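PDB 3HO7: OxyR from Porphyromonas gingivalis, which probably acts as a redox-sensitive LysR-type transcription activator that binds DNA, the present chain being its regulatory domain. Local coordinates for residues S45-Q48 / T49-L53; A70-E73 / G74-D77; L111-D115 / E116-F120; G143-E146 / A147-L151; S198-K201 / L202-Q205. All blocks are in the same frame, centred on the assembly; numbering follows the deposited sequence.

How the contacts relate
All five contacts are local and lie in the LysR-type regulatory domain. Contacts 1 and 3 meet where Thr49 N and Glu116 OE2 come within 2.5 Å, a probable hydrogen bond. Contacts 3 and 4 have centres about 11 Å apart, and Leu114 and Trp112 pack on Phe148. Contact 2 touches contact 1 through Leu53, and it is joined to contact 5 by the salt bridge between Glu76 and Arg203. Contacts 4 and 5 lie on opposite sides of the chain's centre, about 36 Å apart between centres. Contact 3 carries Cys119, which forms a disulfide with Cys128. Contacts 1 and 4 both touch the second subunit.

Contact 1 of 5, residues S45-Q48 / T49-L53; sequences SEMQ and TSRCL
Arg51 folds back from the first turn of helix 49-58 onto Met47 and Gln48. Its CB lies 3.6 Å from Met47 CB. The chain bends at CG-CD (chi3 -70°), which brings NE alongside Met47 CB, also at 3.6 Å. From there the guanidinium passes beside the Gln48 backbone. Its CZ is near Gln48 N, and NH2 is 3.0 Å from Gln48 N. Both of these nitrogens are donors, so this is a close approach and no hydrogen bond. Gln48 CB covers one face of the guanidinium. The amide of Gln48 is turned only 24° from the guanidinium plane. Its OE1 sits near both ends of the fork, 3.6 Å from Arg51 NH2 and 3.7 Å from Arg51 NH1.

Met47 uses more than its CB. Its SD reaches 3.7 Å from Arg51 CB, and its backbone lies beside the sulfur of Cys52. Cys52 SG is 3.8 Å from Met47 CB. Met47 is buried and also packs on Ala16 of strand 11-17.

The backbone closes the turn. Cys52 N donates to Gln48 O at 3.1 Å, in the carbonyl plane and with an N-H...O angle of 165°. At the same end of the helix, Thr49 N probably bonds Glu116. Before the turn, Ser45 pairs in a parallel ladder with a strand of the second subunit.

Gln48 is the N-cap residue of helix 49-58. The stretch is a strand-to-helix junction of the parallel alpha/beta kind found in the periplasmic-binding-protein-like fold of LysR regulatory domains.

Contact 2 of 5, residues A70-E73 / G74-D77; sequences AETE and GLED
Thr72 and Leu75 run alongside each other in the same direction, with Thr72 CB 4.0 Å from Leu75 CD1. They are the first and last residues of a type II beta turn. Leu75 N closes it by donating to Thr72 O at 2.9 Å, tilted from the carbonyl plane. Gly74 takes the third place of the turn, where it adopts a positive phi (98°).

Asp77 reaches across to the other limb. Its CG sits between the backbone N and the carbonyl carbon (chi1 47°). This brings OD2 within 3.1 Å of Ala70 N, which donates to it from above the carboxylate plane. The methyl of Ala70, CB, sits 3.5 Å from the same oxygen. A water adds a third contact, as it donates to Asp77 OD2 at 2.7 Å and accepts from Glu71 N. The other oxygen, OD1, is held by a salt bridge to Arg190, so both ends of the carboxylate are fixed.

On its own limb, Thr72 OG1 donates to Ala70 O at 2.6 Å, from above the carbonyl plane. This bond sets the rotation of the Thr72 side chain.

The turn leads from the loop after strand 63-66 into strand 75-89. Gly74 makes a backbone bond to Gln195, just beyond strand 184-194, and Glu76 makes one to Val193 within that strand. Leu75 packs on Leu53, Leu56 and Leu57 of helix 49-58.

Contact 3 of 5, residues L111-D115 / E116-F120; sequences LWLLD and EGHCF
Leu114 O takes two backbone hydrogens, from His118 N and from Cys119 N, each at 3.0 Å. The Cys119 bond runs nearly along the C=O axis, while His118 N comes from above the carbonyl plane. The two bonds draw residues 114-119 into a compact turn in the loop between strand 75-89 and helix 125-128. This loop of the LysR regulatory domain carries Cys119, which forms a disulfide with Cys128.

His118 folds back over the chain. Leu114 N donates to its ND1 at 2.6 Å in a straight bond of 170°, tilted 26° from the ring plane. The other nitrogen, NE2, is bonded to Phe160 O on strand 158-162. Both ring nitrogens therefore have partners, and the rotation of the imidazole is fixed. Leu114 CD1 lies over one ring face as a CH-pi contact, 4.0 Å from the centroid. Leu113 CA is at the ring edge.

Packing is tight where the chain turns under Leu114. Its CB stands 3.5 Å from Gly117 CA, and Leu114 CD1 is also 3.8 Å from Gly117 CA. Leu113 CD1 touches Cys119 SG at 4.0 Å.

Contact 4 of 5, residues G143-E146 / A147-L151; sequences GSME and AFMRL
Phe148 fits closely under the start of its own helix. Ser144 O lies over one face of its ring, 3.6 Å above the plane and toward the rim. Its CZ is 4.0 Å from Gly143 CA. Beyond the segments, Trp112 and Tyr140 meet the same ring, Tyr140 edge-to-face. Met145 and Met149 belong to this packed side too. Met145 CG touches Met149 SD at 3.8 Å, and both residues rest on Ile161 of strand 158-162.

Ser144 is the N-cap of helix 145-153. Its OG is turned between the backbone N and the carbonyl carbon (chi1 77°), and it accepts from Ala147 N at 3.0 Å in a nearly straight bond. Ser144 O also accepts from Phe148 N, so one residue holds two N-H groups of the first turn.

The Glu146-Arg150 side is more polar and less closely paired, and it faces the second subunit. Glu146 OE2 and Arg150 NH2 stand about 4.5 Å apart, too far for a salt bridge. The closer contact is Glu146 CG to Arg150 NH2 at 3.5 Å. Carboxylate and guanidinium planes are 66° apart. Glu146 O lies over one face of the guanidinium. Arg150 forms a salt bridge with Glu153. Glu146 OE2 bonds the Tyr24 hydroxyl of the second subunit, although the place of OE2 in the model is less sure.

Contact 5 of 5, residues S198-K201 / L202-Q205; sequences SRRK and LREQ
Arg199 and Leu202 touch at the N-terminal end of helix 200-211, with Arg199 as the N-cap residue. This helix links strands 184-194 and 225-227 in a beta-alpha-beta unit on the surface of the domain.

Backbone hydrogen bonds start the helix. Arg203 N donates to Arg199 O at 2.9 Å, with a nearly straight angle of 174°. Glu204 N meets Arg200 O from above the carbonyl plane. Gln205 N is bonded to Lys201 O at 3.0 Å, tilted from that plane.

Apolar contact is slight. The Arg199 and Leu202 side chains lie side by side, and Arg199 CD comes 4.1 Å from Leu202 CD2. Leu202 also packs on Tyr197.

Charged groups come next. Arg200 NH1 and Arg203 NH1 stand 4.2 Å apart, two like charges near each other. Arg203 is extended along its length, with CG anti to N (chi1 -179°), and its NH2 reaches salt bridges with Glu76 and Asp78. These acids probably offset the charge of Arg203.

One water lies between Gln205 OE1, at a doubtfully short distance, and Lys201 O, to which its bond is weak. At the root of its side chain, Arg203 CB is 3.4 Å from Arg199 O.

Contact 1 of 5, residues S45-Q48 / T49-L53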
loop_
_atom_site.group_PDB
_atom_site.type_symbol
_atom_site.label_atom_id
_atom_site.label_comp_id
_atom_site.label_asym_id
_atom_site.label_seq_id
_atom_site.Cartn_x
_atom_site.Cartn_y
_atom_site.Cartn_z
ATOM N N SER A 45 -2.121 -13.818 0.158
ATOM C CA SER A 45 -2.821 -12.823 0.957
ATOM C C SER A 45 -1.827 -11.929 1.684
ATOM O O SER A 45 -0.827 -12.407 2.219
ATOM C CB SER A 45 -3.758 -13.499 1.959
ATOM O OG SER A 45 -3.049 -14.405 2.786
ATOM N N GLU A 46 -2.100 -10.629 1.690
ATOM C CA GLU A 46 -1.276 -9.684 2.429
ATOM C C GLU A 46 -1.807 -9.516 3.848
ATOM O O GLU A 46 -2.990 -9.245 4.054
ATOM C CB GLU A 46 -1.225 -8.325 1.723
ATOM C CG GLU A 46 -0.488 -8.333 0.391
ATOM C CD GLU A 46 -0.257 -6.938 -0.165
ATOM O OE1 GLU A 46 0.058 -6.018 0.622
ATOM O OE2 GLU A 46 -0.387 -6.762 -1.394
ATOM N N MET A 47 -0.920 -9.693 4.820
ATOM C CA MET A 47 -1.241 -9.461 6.221
ATOM C C MET A 47 -0.038 -8.834 6.895
ATOM O O MET A 47 1.095 -9.025 6.459
ATOM C CB MET A 47 -1.528 -10.772 6.944
ATOM C CG MET A 47 -2.554 -11.673 6.307
ATOM S SD MET A 47 -2.627 -13.207 7.247
ATOM C CE MET A 47 -3.840 -14.126 6.304
ATOM N N GLN A 48 -0.282 -8.099 7.971
ATOM C CA GLN A 48 0.805 -7.689 8.840
ATOM C C GLN A 48 1.192 -8.877 9.716
ATOM O O GLN A 48 0.464 -9.871 9.783
ATOM C CB GLN A 48 0.407 -6.473 9.677
ATOM C CG GLN A 48 0.501 -5.160 8.910
ATOM C CD GLN A 48 -0.324 -4.057 9.532
ATOM O OE1 GLN A 48 -1.302 -4.317 10.233
ATOM N NE2 GLN A 48 0.060 -2.814 9.273
ATOM N N THR A 49 2.337 -8.774 10.380
ATOM C CA THR A 49 2.921 -9.902 11.103
ATOM C C THR A 49 1.953 -10.592 12.059
ATOM O O THR A 49 1.864 -11.819 12.084
ATOM C CB THR A 49 4.178 -9.473 11.878
ATOM O OG1 THR A 49 5.104 -8.853 10.977
ATOM C CG2 THR A 49 4.836 -10.678 12.537
ATOM N N SER A 50 1.236 -9.803 12.848
ATOM C CA SER A 50 0.312 -10.356 13.831
ATOM C C SER A 50 -0.648 -11.348 13.187
ATOM O O SER A 50 -0.783 -12.482 13.646
ATOM C CB SER A 50 -0.461 -9.235 14.525
ATOM O OG SER A 50 0.430 -8.244 15.006
ATOM N N ARG A 51 -1.312 -10.914 12.119
ATOM C CA ARG A 51 -2.240 -11.776 11.395
ATOM C C ARG A 51 -1.540 -13.020 10.860
ATOM O O ARG A 51 -2.081 -14.122 10.928
ATOM C CB ARG A 51 -2.908 -11.012 10.249
ATOM C CG ARG A 51 -3.865 -9.928 10.710
ATOM C CD ARG A 51 -4.681 -9.376 9.552
ATOM N NE ARG A 51 -3.869 -8.579 8.636
ATOM C CZ ARG A 51 -3.616 -7.285 8.800
ATOM N NH1 ARG A 51 -4.111 -6.638 9.849
ATOM N NH2 ARG A 51 -2.868 -6.637 7.918
ATOM N N CYS A 52 -0.335 -12.836 10.328
ATOM C CA CYS A 52 0.447 -13.950 9.804
ATOM C C CYS A 52 0.660 -15.026 10.858
ATOM O O CYS A 52 0.380 -16.201 10.624
ATOM C CB CYS A 52 1.805 -13.467 9.293
ATOM S SG CYS A 52 1.749 -12.547 7.747
ATOM N N LEU A 53 1.166 -14.617 12.017
ATOM C CA LEU A 53 1.470 -15.555 13.090
ATOM C C LEU A 53 0.201 -16.233 13.602
ATOM O O LEU A 53 0.194 -17.433 13.883
ATOM C CB LEU A 53 2.197 -14.837 14.231
ATOM C CG LEU A 53 3.376 -13.947 13.826
ATOM C CD1 LEU A 53 4.157 -13.495 15.056
ATOM C CD2 LEU A 53 4.291 -14.667 12.843
#

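Contact 2 of 5, residues A70-E73 / G74-D77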
loop_
_atom_site.group_PDB
_atom_site.type_symbol
_atom_site.label_atom_id
_atom_site.label_comp_id
_atom_site.label_asym_id
_atom_site.label_seq_id
_atom_site.Cartn_x
_atom_site.Cartn_y
_atom_site.Cartn_z
ATOM N N ALA A 70 9.835 -15.221 13.838
ATOM C CA ALA A 70 8.513 -15.379 14.430
ATOM C C ALA A 70 8.601 -15.391 15.951
ATOM O O ALA A 70 7.731 -14.854 16.634
ATOM C CB ALA A 70 7.850 -16.653 13.924
ATOM N N GLU A 71 9.590 -16.093 16.487
ATOM C CA GLU A 71 9.808 -16.079 17.925
ATOM C C GLU A 71 8.481 -16.348 18.609
ATOM O O GLU A 71 8.121 -15.693 19.583
ATOM C CB GLU A 71 10.443 -14.765 18.377
ATOM C CG GLU A 71 11.917 -14.688 18.026
ATOM C CD GLU A 71 12.507 -13.313 18.226
ATOM O OE1 GLU A 71 11.779 -12.413 18.687
ATOM O OE2 GLU A 71 13.701 -13.139 17.919
ATOM N N THR A 72 7.749 -17.312 18.071
ATOM C CA THR A 72 6.426 -17.648 18.574
ATOM C C THR A 72 6.312 -19.152 18.793
ATOM O O THR A 72 6.555 -19.938 17.878
ATOM C CB THR A 72 5.333 -17.203 17.581
ATOM O OG1 THR A 72 5.419 -15.788 17.372
ATOM C CG2 THR A 72 3.949 -17.555 18.106
ATOM N N GLU A 73 5.954 -19.553 20.008
ATOM C CA GLU A 73 5.761 -20.966 20.305
ATOM C C GLU A 73 4.811 -21.590 19.283
ATOM O O GLU A 73 3.708 -21.090 19.064
ATOM C CB GLU A 73 5.217 -21.149 21.726
ATOM C CG GLU A 73 4.793 -22.571 22.052
ATOM C CD GLU A 73 5.925 -23.569 21.903
ATOM O OE1 GLU A 73 7.077 -23.215 22.233
ATOM O OE2 GLU A 73 5.662 -24.711 21.463
ATOM N N GLY A 74 5.249 -22.675 18.652
ATOM C CA GLY A 74 4.419 -23.381 17.681
ATOM C C GLY A 74 4.726 -23.015 16.241
ATOM O O GLY A 74 4.157 -23.591 15.311
ATOM N N LEU A 75 5.624 -22.054 16.054
ATOM C CA LEU A 75 6.016 -21.625 14.718
ATOM C C LEU A 75 7.524 -21.727 14.536
ATOM O O LEU A 75 8.269 -21.893 15.502
ATOM C CB LEU A 75 5.574 -20.183 14.459
ATOM C CG LEU A 75 4.080 -19.866 14.509
ATOM C CD1 LEU A 75 3.839 -18.442 14.027
ATOM C CD2 LEU A 75 3.295 -20.860 13.665
ATOM N N GLU A 76 7.967 -21.625 13.287
ATOM C CA GLU A 76 9.389 -21.565 12.979
ATOM C C GLU A 76 9.581 -20.900 11.624
ATOM O O GLU A 76 8.633 -20.772 10.853
ATOM C CB GLU A 76 10.027 -22.956 13.006
ATOM C CG GLU A 76 9.722 -23.829 11.801
ATOM C CD GLU A 76 10.335 -25.212 11.930
ATOM O OE1 GLU A 76 10.412 -25.725 13.067
ATOM O OE2 GLU A 76 10.742 -25.788 10.898
ATOM N N ASP A 77 10.802 -20.465 11.343
ATOM C CA ASP A 77 11.069 -19.735 10.115
ATOM C C ASP A 77 12.481 -19.971 9.597
ATOM O O ASP A 77 13.356 -20.437 10.325
ATOM C CB ASP A 77 10.824 -18.237 10.315
ATOM C CG ASP A 77 11.455 -17.711 11.590
ATOM O OD1 ASP A 77 12.576 -17.165 11.517
ATOM O OD2 ASP A 77 10.832 -17.857 12.663
HETATM O O HOH W 1 11.466 -17.758 15.299
#

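Contact 3 of 5, residues L111-D115 / E116-F120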
loop_
_atom_site.group_PDB
_atom_site.type_symbol
_atom_site.label_atom_id
_atom_site.label_comp_id
_atom_site.label_asym_id
_atom_site.label_seq_id
_atom_site.Cartn_x
_atom_site.Cartn_y
_atom_site.Cartn_z
ATOM N N LEU A 111 9.624 13.093 9.609
ATOM C CA LEU A 111 9.926 11.688 9.369
ATOM C C LEU A 111 8.646 10.860 9.337
ATOM O O LEU A 111 7.770 11.023 10.189
ATOM C CB LEU A 111 10.857 11.161 10.463
ATOM C CG LEU A 111 11.266 9.690 10.407
ATOM C CD1 LEU A 111 12.104 9.425 9.165
ATOM C CD2 LEU A 111 12.025 9.292 11.665
ATOM N N TRP A 112 8.529 9.986 8.343
ATOM C CA TRP A 112 7.374 9.106 8.255
ATOM C C TRP A 112 7.838 7.692 8.554
ATOM O O TRP A 112 8.666 7.140 7.837
ATOM C CB TRP A 112 6.752 9.166 6.861
ATOM C CG TRP A 112 6.430 10.554 6.408
ATOM C CD1 TRP A 112 7.075 11.271 5.446
ATOM C CD2 TRP A 112 5.387 11.397 6.904
ATOM N NE1 TRP A 112 6.497 12.507 5.309
ATOM C CE2 TRP A 112 5.458 12.610 6.194
ATOM C CE3 TRP A 112 4.399 11.245 7.881
ATOM C CZ2 TRP A 112 4.579 13.663 6.428
ATOM C CZ3 TRP A 112 3.530 12.289 8.112
ATOM C CH2 TRP A 112 3.624 13.484 7.388
ATOM N N LEU A 113 7.293 7.105 9.609
ATOM C CA LEU A 113 7.699 5.771 10.015
ATOM C C LEU A 113 6.535 4.803 9.987
ATOM O O LEU A 113 5.473 5.079 10.535
ATOM C CB LEU A 113 8.310 5.799 11.416
ATOM C CG LEU A 113 9.583 6.623 11.608
ATOM C CD1 LEU A 113 10.020 6.589 13.061
ATOM C CD2 LEU A 113 10.696 6.128 10.703
ATOM N N LEU A 114 6.739 3.661 9.348
ATOM C CA LEU A 114 5.717 2.638 9.333
ATOM C C LEU A 114 5.727 1.988 10.705
ATOM O O LEU A 114 6.774 1.579 11.196
ATOM C CB LEU A 114 6.021 1.601 8.253
ATOM C CG LEU A 114 5.995 2.106 6.809
ATOM C CD1 LEU A 114 6.685 1.129 5.872
ATOM C CD2 LEU A 114 4.569 2.371 6.359
ATOM N N ASP A 115 4.556 1.890 11.315
ATOM C CA ASP A 115 4.415 1.250 12.618
ATOM C C ASP A 115 5.096 -0.116 12.642
ATOM O O ASP A 115 5.848 -0.428 13.565
ATOM C CB ASP A 115 2.936 1.102 12.990
ATOM C CG ASP A 115 2.239 2.440 13.159
ATOM O OD1 ASP A 115 2.904 3.415 13.567
ATOM O OD2 ASP A 115 1.021 2.514 12.887
ATOM N N GLU A 116 4.828 -0.924 11.620
ATOM C CA GLU A 116 5.377 -2.275 11.542
ATOM C C GLU A 116 6.484 -2.394 10.494
ATOM O O GLU A 116 7.357 -3.255 10.596
ATOM C CB GLU A 116 4.265 -3.286 11.258
ATOM C CG GLU A 116 4.757 -4.688 10.933
ATOM C CD GLU A 116 3.645 -5.717 10.959
ATOM O OE1 GLU A 116 2.780 -5.637 11.859
ATOM O OE2 GLU A 116 3.635 -6.611 10.084
ATOM N N GLY A 117 6.443 -1.531 9.485
ATOM C CA GLY A 117 7.468 -1.532 8.452
ATOM C C GLY A 117 8.818 -1.136 9.019
ATOM O O GLY A 117 9.840 -1.733 8.682
ATOM N N HIS A 118 8.820 -0.130 9.887
ATOM C CA HIS A 118 10.060 0.378 10.471
ATOM C C HIS A 118 10.155 0.115 11.965
ATOM O O HIS A 118 11.248 -0.059 12.502
ATOM C CB HIS A 118 10.193 1.883 10.228
ATOM C CG HIS A 118 10.061 2.277 8.793
ATOM N ND1 HIS A 118 9.145 3.212 8.360
ATOM C CD2 HIS A 118 10.723 1.858 7.690
ATOM C CE1 HIS A 118 9.255 3.358 7.050
ATOM N NE2 HIS A 118 10.203 2.544 6.620
ATOM N N CYS A 119 9.009 0.099 12.639
ATOM C CA CYS A 119 8.999 0.061 14.094
ATOM C C CYS A 119 8.343 -1.187 14.679
ATOM O O CYS A 119 7.753 -1.137 15.760
ATOM C CB CYS A 119 8.339 1.327 14.647
ATOM S SG CYS A 119 9.182 2.849 14.154
ATOM N N PHE A 120 8.447 -2.308 13.973
ATOM C CA PHE A 120 8.000 -3.572 14.533
ATOM C C PHE A 120 8.986 -3.967 15.621
ATOM O O PHE A 120 10.131 -4.319 15.335
ATOM C CB PHE A 120 7.922 -4.658 13.462
ATOM C CG PHE A 120 7.407 -5.974 13.974
ATOM C CD1 PHE A 120 6.066 -6.137 14.279
ATOM C CD2 PHE A 120 8.264 -7.048 14.148
ATOM C CE1 PHE A 120 5.589 -7.346 14.749
ATOM C CE2 PHE A 120 7.793 -8.259 14.618
ATOM C CZ PHE A 120 6.454 -8.409 14.919
#

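Contact 4 of 5, residues G143-E146 / A147-L151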
loop_
_atom_site.group_PDB
_atom_site.type_symbol
_atom_site.label_atom_id
_atom_site.label_comp_id
_atom_site.label_asym_id
_atom_site.label_seq_id
_atom_site.Cartn_x
_atom_site.Cartn_y
_atom_site.Cartn_z
ATOM N N GLY A 143 -0.172 4.196 8.171
ATOM C CA GLY A 143 0.208 4.603 6.824
ATOM C C GLY A 143 0.837 3.486 6.015
ATOM O O GLY A 143 1.290 2.480 6.566
ATOM N N SER A 144 0.865 3.666 4.699
ATOM C CA SER A 144 1.450 2.678 3.803
ATOM C C SER A 144 2.726 3.226 3.180
ATOM O O SER A 144 2.899 4.443 3.070
ATOM C CB SER A 144 0.461 2.314 2.693
ATOM O OG SER A 144 0.419 3.329 1.705
ATOM N N MET A 145 3.616 2.324 2.774
ATOM C CA MET A 145 4.849 2.713 2.109
ATOM C C MET A 145 4.533 3.603 0.918
ATOM O O MET A 145 5.244 4.579 0.643
ATOM C CB MET A 145 5.612 1.476 1.629
ATOM C CG MET A 145 6.967 1.794 1.017
ATOM S SD MET A 145 8.220 2.135 2.266
ATOM C CE MET A 145 8.284 0.559 3.114
ATOM N N GLU A 146 3.463 3.251 0.211
ATOM C CA GLU A 146 3.031 3.986 -0.964
ATOM C C GLU A 146 2.788 5.436 -0.575
ATOM O O GLU A 146 3.340 6.358 -1.176
ATOM C CB GLU A 146 1.748 3.377 -1.534
ATOM C CG GLU A 146 1.309 3.990 -2.853
ATOM C CD GLU A 146 -0.025 3.453 -3.346
ATOM O OE1 GLU A 146 -0.644 2.632 -2.638
ATOM O OE2 GLU A 146 -0.458 3.860 -4.444
ATOM N N ALA A 147 1.962 5.626 0.446
ATOM C CA ALA A 147 1.642 6.968 0.912
ATOM C C ALA A 147 2.896 7.741 1.306
ATOM O O ALA A 147 3.078 8.886 0.893
ATOM C CB ALA A 147 0.663 6.907 2.072
ATOM N N PHE A 148 3.755 7.121 2.110
ATOM C CA PHE A 148 4.988 7.771 2.556
ATOM C C PHE A 148 5.881 8.186 1.385
ATOM O O PHE A 148 6.415 9.289 1.366
ATOM C CB PHE A 148 5.779 6.878 3.512
ATOM C CG PHE A 148 5.104 6.647 4.832
ATOM C CD1 PHE A 148 4.117 7.507 5.284
ATOM C CD2 PHE A 148 5.477 5.580 5.634
ATOM C CE1 PHE A 148 3.499 7.294 6.507
ATOM C CE2 PHE A 148 4.864 5.362 6.855
ATOM C CZ PHE A 148 3.876 6.222 7.293
ATOM N N MET A 149 6.047 7.305 0.405
ATOM C CA MET A 149 6.885 7.639 -0.740
ATOM C C MET A 149 6.272 8.777 -1.548
ATOM O O MET A 149 6.979 9.665 -2.022
ATOM C CB MET A 149 7.121 6.414 -1.622
ATOM C CG MET A 149 7.836 5.303 -0.892
ATOM S SD MET A 149 8.114 3.865 -1.937
ATOM C CE MET A 149 9.157 4.558 -3.214
ATOM N N ARG A 150 4.952 8.756 -1.688
ATOM C CA ARG A 150 4.265 9.810 -2.415
ATOM C C ARG A 150 4.495 11.147 -1.713
ATOM O O ARG A 150 4.653 12.178 -2.361
ATOM C CB ARG A 150 2.770 9.506 -2.532
ATOM C CG ARG A 150 2.438 8.235 -3.307
ATOM C CD ARG A 150 2.923 8.307 -4.745
ATOM N NE ARG A 150 4.289 7.815 -4.875
ATOM C CZ ARG A 150 4.613 6.526 -4.936
ATOM N NH1 ARG A 150 5.883 6.162 -5.051
ATOM N NH2 ARG A 150 3.665 5.601 -4.880
ATOM N N LEU A 151 4.530 11.119 -0.384
ATOM C CA LEU A 151 4.749 12.343 0.385
ATOM C C LEU A 151 6.149 12.884 0.130
ATOM O O LEU A 151 6.331 14.066 -0.167
ATOM C CB LEU A 151 4.541 12.092 1.880
ATOM C CG LEU A 151 3.090 11.944 2.339
ATOM C CD1 LEU A 151 3.024 11.406 3.763
ATOM C CD2 LEU A 151 2.368 13.271 2.218
#

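Contact 5 of 5, residues S198-K201 / L202-Q205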
loop_
_atom_site.group_PDB
_atom_site.type_symbol
_atom_site.label_atom_id
_atom_site.label_comp_id
_atom_site.label_asym_id
_atom_site.label_seq_id
_atom_site.Cartn_x
_atom_site.Cartn_y
_atom_site.Cartn_z
ATOM N N SER A 198 3.521 -30.449 7.725
ATOM C CA SER A 198 3.829 -31.775 7.193
ATOM C C SER A 198 4.049 -31.816 5.679
ATOM O O SER A 198 3.774 -32.830 5.037
ATOM C CB SER A 198 2.729 -32.767 7.590
ATOM O OG SER A 198 3.101 -34.100 7.286
ATOM N N ARG A 199 4.542 -30.717 5.114
ATOM C CA ARG A 199 4.897 -30.682 3.696
ATOM C C ARG A 199 6.337 -30.204 3.526
ATOM O O ARG A 199 6.602 -29.193 2.871
ATOM C CB ARG A 199 3.931 -29.794 2.905
ATOM C CG ARG A 199 2.489 -30.288 2.915
ATOM C CD ARG A 199 1.589 -29.438 2.028
ATOM N NE ARG A 199 0.173 -29.698 2.281
ATOM C CZ ARG A 199 -0.585 -30.510 1.551
ATOM N NH1 ARG A 199 -0.071 -31.151 0.512
ATOM N NH2 ARG A 199 -1.863 -30.683 1.863
ATOM N N ARG A 200 7.261 -30.950 4.124
ATOM C CA ARG A 200 8.676 -30.590 4.135
ATOM C C ARG A 200 9.269 -30.400 2.742
ATOM O O ARG A 200 10.142 -29.557 2.543
ATOM C CB ARG A 200 9.479 -31.644 4.904
ATOM C CG ARG A 200 9.618 -31.368 6.391
ATOM C CD ARG A 200 9.615 -32.660 7.190
ATOM N NE ARG A 200 10.544 -32.620 8.315
ATOM C CZ ARG A 200 10.476 -31.746 9.315
ATOM N NH1 ARG A 200 9.528 -30.818 9.328
ATOM N NH2 ARG A 200 11.367 -31.793 10.296
ATOM N N LYS A 201 8.798 -31.188 1.780
ATOM C CA LYS A 201 9.336 -31.123 0.426
ATOM C C LYS A 201 8.880 -29.855 -0.292
ATOM O O LYS A 201 9.662 -29.212 -0.994
ATOM C CB LYS A 201 8.957 -32.380 -0.360
ATOM C CG LYS A 201 9.423 -33.665 0.310
ATOM C CD LYS A 201 9.085 -34.902 -0.509
ATOM C CE LYS A 201 9.937 -34.991 -1.767
ATOM N NZ LYS A 201 9.768 -36.300 -2.460
ATOM N N LEU A 202 7.614 -29.494 -0.106
ATOM C CA LEU A 202 7.088 -28.254 -0.663
ATOM C C LEU A 202 7.757 -27.058 0.006
ATOM O O LEU A 202 8.224 -26.136 -0.663
ATOM C CB LEU A 202 5.572 -28.187 -0.475
ATOM C CG LEU A 202 4.863 -26.954 -1.037
ATOM C CD1 LEU A 202 5.054 -26.858 -2.545
ATOM C CD2 LEU A 202 3.385 -26.989 -0.685
ATOM N N ARG A 203 7.796 -27.085 1.335
ATOM C CA ARG A 203 8.471 -26.056 2.116
ATOM C C ARG A 203 9.869 -25.824 1.560
ATOM O O ARG A 203 10.270 -24.687 1.311
ATOM C CB ARG A 203 8.542 -26.477 3.585
ATOM C CG ARG A 203 9.204 -25.474 4.523
ATOM C CD ARG A 203 9.218 -26.023 5.946
ATOM N NE ARG A 203 9.984 -25.195 6.874
ATOM C CZ ARG A 203 10.201 -25.510 8.147
ATOM N NH1 ARG A 203 9.710 -26.637 8.647
ATOM N NH2 ARG A 203 10.910 -24.700 8.923
ATOM N N GLU A 204 10.603 -26.914 1.364
ATOM C CA GLU A 204 11.953 -26.850 0.820
ATOM C C GLU A 204 11.957 -26.217 -0.570
ATOM O O GLU A 204 12.821 -25.399 -0.887
ATOM C CB GLU A 204 12.576 -28.248 0.772
ATOM C CG GLU A 204 13.989 -28.289 0.206
ATOM C CD GLU A 204 14.656 -29.638 0.401
ATOM O OE1 GLU A 204 14.124 -30.462 1.174
ATOM O OE2 GLU A 204 15.716 -29.874 -0.219
ATOM N N GLN A 205 10.987 -26.598 -1.395
ATOM C CA GLN A 205 10.877 -26.047 -2.741
ATOM C C GLN A 205 10.582 -24.552 -2.686
ATOM O O GLN A 205 11.221 -23.756 -3.376
ATOM C CB GLN A 205 9.793 -26.778 -3.539
ATOM C CG GLN A 205 9.748 -26.406 -5.017
ATOM C CD GLN A 205 8.650 -27.132 -5.777
ATOM O OE1 GLN A 205 7.952 -27.983 -5.224
ATOM N NE2 GLN A 205 8.493 -26.796 -7.053
HETATM O O HOH W 2 8.061 -30.052 -3.925
#